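Local structure of envelope glycoprotein (Thogoto virus, 5XEA) at residues Gln38-Thr43 with Val162-Pro167; Gly143-Pro148 with Trp423-Lys428; Arg330-Leu335 with Asp348-His353. The protein probably attaches the virus to a receptor on the host cell and later induces fusion of the viral and host membranes. All blocks are in the same frame, centred on the assembly; numbering follows the deposited sequence. Where two conformers were deposited one is given.

Contact 1. Residues Gln38-Thr43 with Val162-Pro167; sequences QNELLT and VSTLLP. With NAG (2-acetamido-2-deoxy-beta-D-glucopyranose), chain E.
A buried carboxylate bridges two strands of one curled antiparallel sheet here: E40, on strand 40-56, reaches T164 and V162 on strand 159-165. The two strands are not paired in the sheet but both flank strand 133-156, and the nearest CA atoms, those of E40 and T164, are still 8.2 Å apart, a gap that the glutamate spans. Its CG stands beside the backbone N (chi1 -49°) and the chain runs extended from there, carrying the carboxylate to the other strand. T164 OG1 donates a hydrogen bond of 2.7 Å to E40 OE1, which accepts through its syn lone pair, the one on the side of OE2. The same OE1 also accepts from a water, 2.7 Å away, and this water in turn accepts from L165 N at 2.8 Å. OE1 is thus gripped twice, once directly and once through a solvent bridge to the backbone. T164 OG1 also lies 2.8 Å from E40 OE2, so the hydroxyl sits near both oxygens; V162 CG1 touches OE2 as well, at 3.3 Å, the valine and glutamate approaching from opposite directions. Beyond the pair, H174 NE2 bonds to T164 OG1 and weakly to E40 OE2; the nearby D193 would tend to raise the proton affinity of the carboxylate, an effect that H174, the hydroxyl and the water probably offset. Further along, L166 CD1 packs 3.5 Å from C5 of an N-acetylglucosamine of a glycan attached to the protein, which is also hydrogen-bonded to E184. The site is enclosed by strands: 133-156 presents F151 to E40, 187-192 contributes V191 against both E40 and T164, and 171-174, which holds H174, pairs with strand 159-165.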
loop_
_atom_site.group_PDB
_atom_site.type_symbol
_atom_site.label_atom_id
_atom_site.label_comp_id
_atom_site.label_asym_id
_atom_site.label_seq_id
_atom_site.Cartn_x
_atom_site.Cartn_y
_atom_site.Cartn_z
ATOM N N GLN B 38 -13.356 -1.899 -17.770
ATOM C CA GLN B 38 -12.151 -2.084 -16.968
ATOM C C GLN B 38 -12.029 -3.491 -16.370
ATOM O O GLN B 38 -11.233 -3.695 -15.443
ATOM C CB GLN B 38 -12.097 -1.032 -15.860
ATOM C CG GLN B 38 -12.272 0.394 -16.367
ATOM C CD GLN B 38 -11.131 1.309 -15.959
ATOM O OE1 GLN B 38 -10.269 1.648 -16.773
ATOM N NE2 GLN B 38 -11.123 1.718 -14.695
ATOM N N ASN B 39 -12.781 -4.470 -16.890
ATOM C CA ASN B 39 -12.703 -5.844 -16.409
ATOM C C ASN B 39 -12.819 -6.828 -17.566
ATOM O O ASN B 39 -13.596 -6.610 -18.501
ATOM C CB ASN B 39 -13.807 -6.141 -15.380
ATOM C CG ASN B 39 -13.584 -5.426 -14.057
ATOM O OD1 ASN B 39 -12.464 -5.384 -13.536
ATOM N ND2 ASN B 39 -14.655 -4.862 -13.504
ATOM N N GLU B 40 -12.019 -7.899 -17.505
ATOM C CA GLU B 40 -12.273 -9.125 -18.249
ATOM C C GLU B 40 -13.254 -9.992 -17.478
ATOM O O GLU B 40 -13.513 -9.773 -16.295
ATOM C CB GLU B 40 -10.999 -9.928 -18.470
ATOM C CG GLU B 40 -9.845 -9.152 -19.009
ATOM C CD GLU B 40 -8.672 -10.044 -19.313
ATOM O OE1 GLU B 40 -8.004 -10.503 -18.362
ATOM O OE2 GLU B 40 -8.429 -10.314 -20.505
ATOM N N LEU B 41 -13.810 -10.990 -18.158
ATOM C CA LEU B 41 -14.691 -11.958 -17.524
ATOM C C LEU B 41 -13.937 -13.269 -17.384
ATOM O O LEU B 41 -13.562 -13.886 -18.389
ATOM C CB LEU B 41 -15.979 -12.178 -18.314
ATOM C CG LEU B 41 -16.976 -12.990 -17.491
ATOM C CD1 LEU B 41 -17.576 -12.124 -16.391
ATOM C CD2 LEU B 41 -18.056 -13.609 -18.365
ATOM N N LEU B 42 -13.685 -13.673 -16.149
ATOM C CA LEU B 42 -13.032 -14.943 -15.879
ATOM C C LEU B 42 -14.110 -15.956 -15.530
ATOM O O LEU B 42 -14.828 -15.792 -14.538
ATOM C CB LEU B 42 -12.013 -14.824 -14.747
ATOM C CG LEU B 42 -11.564 -16.166 -14.156
ATOM C CD1 LEU B 42 -10.723 -16.959 -15.147
ATOM C CD2 LEU B 42 -10.811 -15.941 -12.857
ATOM N N THR B 43 -14.250 -16.970 -16.362
ATOM C CA THR B 43 -15.064 -18.134 -16.030
ATOM C C THR B 43 -14.119 -19.270 -15.674
ATOM O O THR B 43 -13.248 -19.633 -16.476
ATOM C CB THR B 43 -15.986 -18.526 -17.184
ATOM O OG1 THR B 43 -16.855 -17.430 -17.479
ATOM C CG2 THR B 43 -16.827 -19.736 -16.793
ATOM N N VAL B 162 -4.298 -7.089 -24.895
ATOM C CA VAL B 162 -4.791 -7.187 -23.529
ATOM C C VAL B 162 -3.841 -8.084 -22.750
ATOM O O VAL B 162 -3.370 -9.105 -23.262
ATOM C CB VAL B 162 -6.231 -7.721 -23.504
ATOM C CG1 VAL B 162 -6.658 -8.081 -22.070
ATOM C CG2 VAL B 162 -7.172 -6.710 -24.123
ATOM N N SER B 163 -3.529 -7.699 -21.519
ATOM C CA SER B 163 -2.571 -8.424 -20.688
ATOM C C SER B 163 -3.336 -9.012 -19.512
ATOM O O SER B 163 -3.686 -8.296 -18.571
ATOM C CB SER B 163 -1.445 -7.496 -20.226
ATOM O OG SER B 163 -0.479 -8.181 -19.447
ATOM N N THR B 164 -3.599 -10.314 -19.581
ATOM C CA THR B 164 -4.322 -11.013 -18.535
ATOM C C THR B 164 -3.361 -11.363 -17.410
ATOM O O THR B 164 -2.269 -11.888 -17.653
ATOM C CB THR B 164 -4.991 -12.260 -19.112
ATOM O OG1 THR B 164 -6.163 -11.856 -19.825
ATOM C CG2 THR B 164 -5.363 -13.296 -17.999
ATOM N N LEU B 165 -3.762 -11.043 -16.184
ATOM C CA LEU B 165 -2.889 -11.114 -15.020
ATOM C C LEU B 165 -3.152 -12.420 -14.278
ATOM O O LEU B 165 -4.273 -12.663 -13.815
ATOM C CB LEU B 165 -3.122 -9.899 -14.116
ATOM C CG LEU B 165 -3.044 -8.547 -14.861
ATOM C CD1 LEU B 165 -3.340 -7.369 -13.952
ATOM C CD2 LEU B 165 -1.682 -8.380 -15.469
ATOM N N LEU B 166 -2.140 -13.252 -14.180
ATOM C CA LEU B 166 -2.392 -14.511 -13.490
ATOM C C LEU B 166 -1.932 -14.422 -12.038
ATOM O O LEU B 166 -1.047 -13.628 -11.711
ATOM C CB LEU B 166 -1.665 -15.660 -14.201
ATOM C CG LEU B 166 -1.995 -15.883 -15.682
ATOM C CD1 LEU B 166 -1.140 -17.007 -16.269
ATOM C CD2 LEU B 166 -3.473 -16.186 -15.892
ATOM N N PRO B 167 -2.490 -15.224 -11.117
ATOM C CA PRO B 167 -2.139 -15.053 -9.691
ATOM C C PRO B 167 -0.714 -15.463 -9.330
ATOM O O PRO B 167 -0.239 -15.063 -8.251
ATOM C CB PRO B 167 -3.185 -15.901 -8.957
ATOM C CG PRO B 167 -3.831 -16.743 -9.999
ATOM C CD PRO B 167 -3.705 -16.032 -11.298
HETATM C C1 NAG E . 1.665 -19.437 -13.910
HETATM C C2 NAG E . 2.715 -20.436 -14.413
HETATM C C3 NAG E . 2.395 -20.900 -15.840
HETATM C C4 NAG E . 0.951 -21.374 -15.962
HETATM C C5 NAG E . 0.039 -20.256 -15.460
HETATM C C6 NAG E . -1.432 -20.598 -15.444
HETATM C C7 NAG E . 4.939 -20.137 -13.419
HETATM C C8 NAG E . 6.254 -19.432 -13.522
HETATM N N2 NAG E . 4.041 -19.840 -14.363
HETATM O O3 NAG E . 3.293 -21.940 -16.213
HETATM O O4 NAG E . 0.695 -21.706 -17.325
HETATM O O5 NAG E . 0.372 -19.967 -14.099
HETATM O O6 NAG E . -1.762 -21.334 -14.275
HETATM O O7 NAG E . 4.699 -20.942 -12.523
HETATM O O HOH W 1 -6.453 -10.156 -16.182
#

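Contact 2. Residues Gly143-Pro148 with Trp423-Lys428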
loop_
_atom_site.group_PDB
_atom_site.type_symbol
_atom_site.label_atom_id
_atom_site.label_comp_id
_atom_site.label_asym_id
_atom_site.label_seq_id
_atom_site.Cartn_x
_atom_site.Cartn_y
_atom_site.Cartn_z
ATOM N N GLY B 143 -17.802 -27.174 -9.559
ATOM C CA GLY B 143 -18.129 -25.808 -9.197
ATOM C C GLY B 143 -17.739 -24.878 -10.321
ATOM O O GLY B 143 -16.925 -25.225 -11.185
ATOM N N VAL B 144 -18.330 -23.685 -10.302
ATOM C CA VAL B 144 -18.096 -22.716 -11.367
ATOM C C VAL B 144 -18.191 -21.318 -10.775
ATOM O O VAL B 144 -18.981 -21.067 -9.858
ATOM C CB VAL B 144 -19.083 -22.905 -12.536
ATOM C CG1 VAL B 144 -20.522 -22.655 -12.076
ATOM C CG2 VAL B 144 -18.727 -21.987 -13.723
ATOM N N THR B 145 -17.361 -20.412 -11.288
ATOM C CA THR B 145 -17.489 -18.994 -10.997
ATOM C C THR B 145 -17.376 -18.210 -12.296
ATOM O O THR B 145 -16.677 -18.612 -13.232
ATOM C CB THR B 145 -16.423 -18.497 -9.986
ATOM O OG1 THR B 145 -16.822 -17.231 -9.445
ATOM C CG2 THR B 145 -15.059 -18.317 -10.655
ATOM N N THR B 146 -18.083 -17.088 -12.344
ATOM C CA THR B 146 -17.921 -16.087 -13.396
ATOM C C THR B 146 -17.665 -14.769 -12.684
ATOM O O THR B 146 -18.536 -14.277 -11.960
ATOM C CB THR B 146 -19.150 -15.984 -14.299
ATOM O OG1 THR B 146 -20.306 -15.689 -13.499
ATOM C CG2 THR B 146 -19.371 -17.281 -15.068
ATOM N N SER B 147 -16.464 -14.232 -12.837
ATOM C CA SER B 147 -16.098 -13.069 -12.040
ATOM C C SER B 147 -15.335 -12.071 -12.890
ATOM O O SER B 147 -14.580 -12.460 -13.791
ATOM C CB SER B 147 -15.241 -13.454 -10.820
ATOM O OG SER B 147 -15.876 -14.486 -10.053
ATOM N N PRO B 148 -15.516 -10.780 -12.629
ATOM C CA PRO B 148 -14.695 -9.774 -13.304
ATOM C C PRO B 148 -13.315 -9.687 -12.669
ATOM O O PRO B 148 -13.174 -9.649 -11.445
ATOM C CB PRO B 148 -15.491 -8.482 -13.091
ATOM C CG PRO B 148 -16.171 -8.689 -11.790
ATOM C CD PRO B 148 -16.509 -10.171 -11.722
ATOM N N TRP B 423 -10.052 -15.431 -8.720
ATOM C CA TRP B 423 -8.891 -16.273 -8.470
ATOM C C TRP B 423 -8.923 -16.875 -7.079
ATOM O O TRP B 423 -8.474 -18.002 -6.912
ATOM C CB TRP B 423 -7.594 -15.501 -8.685
ATOM C CG TRP B 423 -7.478 -14.964 -10.068
ATOM C CD1 TRP B 423 -7.588 -13.666 -10.447
ATOM C CD2 TRP B 423 -7.237 -15.718 -11.259
ATOM N NE1 TRP B 423 -7.413 -13.552 -11.813
ATOM C CE2 TRP B 423 -7.202 -14.803 -12.332
ATOM C CE3 TRP B 423 -7.060 -17.082 -11.523
ATOM C CZ2 TRP B 423 -6.990 -15.204 -13.647
ATOM C CZ3 TRP B 423 -6.848 -17.483 -12.831
ATOM C CH2 TRP B 423 -6.810 -16.553 -13.874
ATOM N N SER B 424 -9.465 -16.165 -6.079
ATOM C CA SER B 424 -9.602 -16.782 -4.766
ATOM C C SER B 424 -10.576 -17.954 -4.778
ATOM O O SER B 424 -10.509 -18.786 -3.877
ATOM C CB SER B 424 -10.032 -15.749 -3.722
ATOM O OG SER B 424 -11.342 -15.290 -3.963
ATOM N N PHE B 425 -11.468 -18.030 -5.777
ATOM C CA PHE B 425 -12.324 -19.205 -5.967
ATOM C C PHE B 425 -11.500 -20.472 -6.139
ATOM O O PHE B 425 -11.893 -21.549 -5.674
ATOM C CB PHE B 425 -13.219 -18.988 -7.194
ATOM C CG PHE B 425 -14.209 -20.119 -7.485
ATOM C CD1 PHE B 425 -15.383 -20.241 -6.753
ATOM C CD2 PHE B 425 -14.002 -20.983 -8.553
ATOM C CE1 PHE B 425 -16.308 -21.251 -7.033
ATOM C CE2 PHE B 425 -14.932 -21.999 -8.852
ATOM C CZ PHE B 425 -16.082 -22.130 -8.096
ATOM N N VAL B 426 -10.371 -20.372 -6.842
ATOM C CA VAL B 426 -9.518 -21.544 -7.057
ATOM C C VAL B 426 -8.933 -22.033 -5.737
ATOM O O VAL B 426 -8.867 -23.243 -5.480
ATOM C CB VAL B 426 -8.410 -21.202 -8.073
ATOM C CG1 VAL B 426 -7.473 -22.405 -8.294
ATOM C CG2 VAL B 426 -9.026 -20.667 -9.375
ATOM N N VAL B 427 -8.483 -21.099 -4.888
ATOM C CA VAL B 427 -7.901 -21.443 -3.588
ATOM C C VAL B 427 -8.958 -22.028 -2.665
ATOM O O VAL B 427 -8.710 -23.023 -1.971
ATOM C CB VAL B 427 -7.245 -20.198 -2.946
ATOM C CG1 VAL B 427 -6.589 -20.555 -1.571
ATOM C CG2 VAL B 427 -6.233 -19.562 -3.881
ATOM N N LYS B 428 -10.149 -21.413 -2.630
ATOM C CA LYS B 428 -11.266 -21.966 -1.859
ATOM C C LYS B 428 -11.622 -23.379 -2.311
ATOM O O LYS B 428 -11.985 -24.232 -1.491
ATOM C CB LYS B 428 -12.496 -21.055 -1.982
ATOM C CG LYS B 428 -12.373 -19.745 -1.201
ATOM C CD LYS B 428 -13.523 -18.771 -1.504
ATOM C CE LYS B 428 -13.174 -17.365 -0.988
ATOM N NZ LYS B 428 -14.126 -16.318 -1.470
#
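Where residues 423-428 of helix 421-437 lie against residues 143-148 of strand 133-156, the ring of F425 makes nearly all of the contact. T145 projects from the strand beneath it and sets its CB over the centre of the ring, 3.6 Å from the centroid and only 9° off the normal, a CH-pi contact. Its methyl takes the same face nearer the ring root, with T145 CG2 3.6 Å from F425 CD2. The phenyl is brought there with CG anti to the backbone N (chi1 -178°), extending from the helix toward the strand, so that its far end falls on the strand backbone: F425 CZ lies 3.5 Å from V144 C, while G143 C sits at the ring edge, near its plane. This is helix-on-sheet packing, in which the short segments run nearly antiparallel at 159° with their axes 9.2 Å apart, the F425 ring lying between them. T145 OG1 is turned along its own strand, donating to S147 OG at 3.0 Å, which leaves the carbon side of the threonine for the phenylalanine. F425 also touches F187 on strand 187-192, and its neighbour V426 reaches F187 and Y189 there; W423, two residues earlier and on another side of the helix, leans on L42 and P167. Through backbone bonds, G143, T145 and S147 pair with strand 40-56, while P148 packs on L268 of a second subunit.

Contact 3. Residues Arg330-Leu335 with Asp348-His353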
loop_
_atom_site.group_PDB
_atom_site.type_symbol
_atom_site.label_atom_id
_atom_site.label_comp_id
_atom_site.label_asym_id
_atom_site.label_seq_id
_atom_site.Cartn_x
_atom_site.Cartn_y
_atom_site.Cartn_z
ATOM N N ARG B 330 -0.880 63.169 -5.106
ATOM C CA ARG B 330 -2.075 62.406 -5.461
ATOM C C ARG B 330 -1.834 60.897 -5.464
ATOM O O ARG B 330 -2.799 60.133 -5.548
ATOM C CB ARG B 330 -2.608 62.844 -6.829
ATOM C CG ARG B 330 -3.533 64.064 -6.770
ATOM C CD ARG B 330 -3.832 64.653 -8.144
ATOM N NE ARG B 330 -2.783 65.572 -8.581
ATOM C CZ ARG B 330 -2.083 65.443 -9.706
ATOM N NH1 ARG B 330 -2.308 64.424 -10.528
ATOM N NH2 ARG B 330 -1.138 66.327 -10.001
ATOM N N LEU B 331 -0.574 60.469 -5.349
ATOM C CA LEU B 331 -0.214 59.060 -5.475
ATOM C C LEU B 331 -0.928 58.201 -4.439
ATOM O O LEU B 331 -1.514 57.162 -4.772
ATOM C CB LEU B 331 1.305 58.901 -5.345
ATOM C CG LEU B 331 1.817 57.455 -5.324
ATOM C CD1 LEU B 331 1.397 56.727 -6.575
ATOM C CD2 LEU B 331 3.324 57.410 -5.192
ATOM N N ILE B 332 -0.869 58.596 -3.169
ATOM C CA ILE B 332 -1.441 57.747 -2.125
ATOM C C ILE B 332 -2.942 57.596 -2.333
ATOM O O ILE B 332 -3.489 56.481 -2.271
ATOM C CB ILE B 332 -1.093 58.302 -0.731
ATOM C CG1 ILE B 332 0.391 58.060 -0.444
ATOM C CG2 ILE B 332 -1.973 57.668 0.342
ATOM C CD1 ILE B 332 0.912 58.798 0.760
ATOM N N GLY B 333 -3.620 58.701 -2.641
ATOM C CA GLY B 333 -5.038 58.628 -2.957
ATOM C C GLY B 333 -5.336 57.644 -4.073
ATOM O O GLY B 333 -6.331 56.912 -4.027
ATOM N N ARG B 334 -4.459 57.585 -5.079
ATOM C CA ARG B 334 -4.639 56.628 -6.170
ATOM C C ARG B 334 -4.377 55.190 -5.721
ATOM O O ARG B 334 -4.991 54.256 -6.247
ATOM C CB ARG B 334 -3.726 56.985 -7.341
ATOM C CG ARG B 334 -4.323 57.965 -8.323
ATOM C CD ARG B 334 -3.787 57.718 -9.725
ATOM N NE ARG B 334 -2.339 57.866 -9.807
ATOM C CZ ARG B 334 -1.585 57.223 -10.693
ATOM N NH1 ARG B 334 -2.154 56.380 -11.552
ATOM N NH2 ARG B 334 -0.268 57.407 -10.706
ATOM N N LEU B 335 -3.465 54.986 -4.767
ATOM C CA LEU B 335 -3.177 53.630 -4.304
ATOM C C LEU B 335 -4.330 53.069 -3.480
ATOM O O LEU B 335 -4.643 51.877 -3.565
ATOM C CB LEU B 335 -1.879 53.605 -3.496
ATOM C CG LEU B 335 -0.603 53.735 -4.325
ATOM C CD1 LEU B 335 0.605 53.829 -3.423
ATOM C CD2 LEU B 335 -0.466 52.581 -5.313
ATOM N N ASP B 348 7.649 59.219 7.424
ATOM C CA ASP B 348 6.637 58.210 7.159
ATOM C C ASP B 348 5.212 58.700 7.372
ATOM O O ASP B 348 4.285 58.095 6.825
ATOM C CB ASP B 348 6.870 56.977 8.050
ATOM C CG ASP B 348 8.316 56.483 8.020
ATOM O OD1 ASP B 348 8.905 56.402 6.922
ATOM O OD2 ASP B 348 8.855 56.167 9.105
ATOM N N LYS B 349 5.006 59.769 8.140
ATOM C CA LYS B 349 3.663 60.189 8.516
ATOM C C LYS B 349 3.136 61.267 7.577
ATOM O O LYS B 349 3.869 62.169 7.168
ATOM C CB LYS B 349 3.639 60.675 9.966
ATOM C CG LYS B 349 3.666 59.501 10.961
ATOM C CD LYS B 349 3.489 59.945 12.409
ATOM C CE LYS B 349 4.745 60.604 12.960
ATOM N NZ LYS B 349 4.502 61.259 14.279
ATOM N N PHE B 350 1.860 61.153 7.219
ATOM C CA PHE B 350 1.243 62.105 6.309
ATOM C C PHE B 350 -0.204 62.313 6.715
ATOM O O PHE B 350 -0.837 61.431 7.305
ATOM C CB PHE B 350 1.291 61.648 4.843
ATOM C CG PHE B 350 0.695 60.270 4.613
ATOM C CD1 PHE B 350 -0.633 60.116 4.248
ATOM C CD2 PHE B 350 1.468 59.127 4.791
ATOM C CE1 PHE B 350 -1.181 58.827 4.061
ATOM C CE2 PHE B 350 0.923 57.841 4.595
ATOM C CZ PHE B 350 -0.391 57.705 4.225
ATOM N N LEU B 351 -0.704 63.494 6.386
ATOM C CA LEU B 351 -2.102 63.855 6.497
ATOM C C LEU B 351 -2.782 63.596 5.165
ATOM O O LEU B 351 -2.137 63.494 4.118
ATOM C CB LEU B 351 -2.256 65.342 6.859
ATOM C CG LEU B 351 -1.568 65.897 8.104
ATOM C CD1 LEU B 351 -1.700 67.434 8.147
ATOM C CD2 LEU B 351 -2.181 65.283 9.330
ATOM N N LEU B 352 -4.100 63.526 5.204
ATOM C CA LEU B 352 -4.894 63.419 3.990
ATOM C C LEU B 352 -5.870 64.584 3.933
ATOM O O LEU B 352 -6.621 64.827 4.886
ATOM C CB LEU B 352 -5.632 62.075 3.930
ATOM C CG LEU B 352 -4.741 60.847 3.711
ATOM C CD1 LEU B 352 -5.555 59.568 3.765
ATOM C CD2 LEU B 352 -3.986 60.945 2.375
ATOM N N HIS B 353 -5.851 65.304 2.820
ATOM C CA HIS B 353 -6.781 66.400 2.590
ATOM C C HIS B 353 -7.890 65.933 1.659
ATOM O O HIS B 353 -7.620 65.250 0.668
ATOM C CB HIS B 353 -6.070 67.615 1.983
ATOM C CG HIS B 353 -4.997 68.185 2.856
ATOM N ND1 HIS B 353 -5.262 68.825 4.049
ATOM C CD2 HIS B 353 -3.653 68.214 2.704
ATOM C CE1 HIS B 353 -4.124 69.204 4.605
ATOM N NE2 HIS B 353 -3.134 68.847 3.807
#
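L335 N makes a bifurcated bond to L331 O (2.9 Å) and, weakly, to I332 O, within the helical turn from which I332 points toward F350 on the strand. Between the two segments the interaction itself is purely apolar. I332 sends CD1 straight onto the phenyl ring, 3.8 Å from the centroid and 6° off its normal, so the methyl sits over the middle of one face and lies at similar distances from all six ring carbons. With CG1 beside the backbone N (chi1 -72°), the isoleucine arm reaches out to that face, and its second branch settles next to it: I332 CG2 is 4.0 Å from F350 CE1. The same CG2 is 4.4 Å from L352 CD2, a looser touch that extends the patch to the next inward residue of the strand. The F350 and I332 side chains approach from opposite directions. The structural unit is a short helix, 331-335, packed on the beta-hairpin formed by strands 341-344 and 350-354; I332 also touches S342 and F344 of the first hairpin strand and A325 at the end of the long helix 282-327. The sheet runs on across the subunit interface. F350, L352 and H353 pair in an antiparallel ladder with a strand of the third subunit, I395 of the second subunit packs on F350 and L352, and D348 forms a salt bridge with R334 of that second subunit.

How the contacts relate
Contacts 1 and 2 belong to one neighbourhood, their centres 13 Å apart, and both build on the sheet containing strands 40-56, 133-156 and 159-165; they meet directly where L42 N probably bonds to S147 O and where T43 OG1 packs on T146 CG2. Their chemistry nevertheless diverges: contact 1, wholly buried, settles a carboxylate with a hydroxyl and a water, whereas contact 2, only partly buried, seats a helix on the sheet with a ring and a threonine. Contact 3 lies far off, its centre about 73 Å from that of contact 1 and about 80 Å from that of contact 2. Although remote, it is buried and apolar, at a place where other subunits close in.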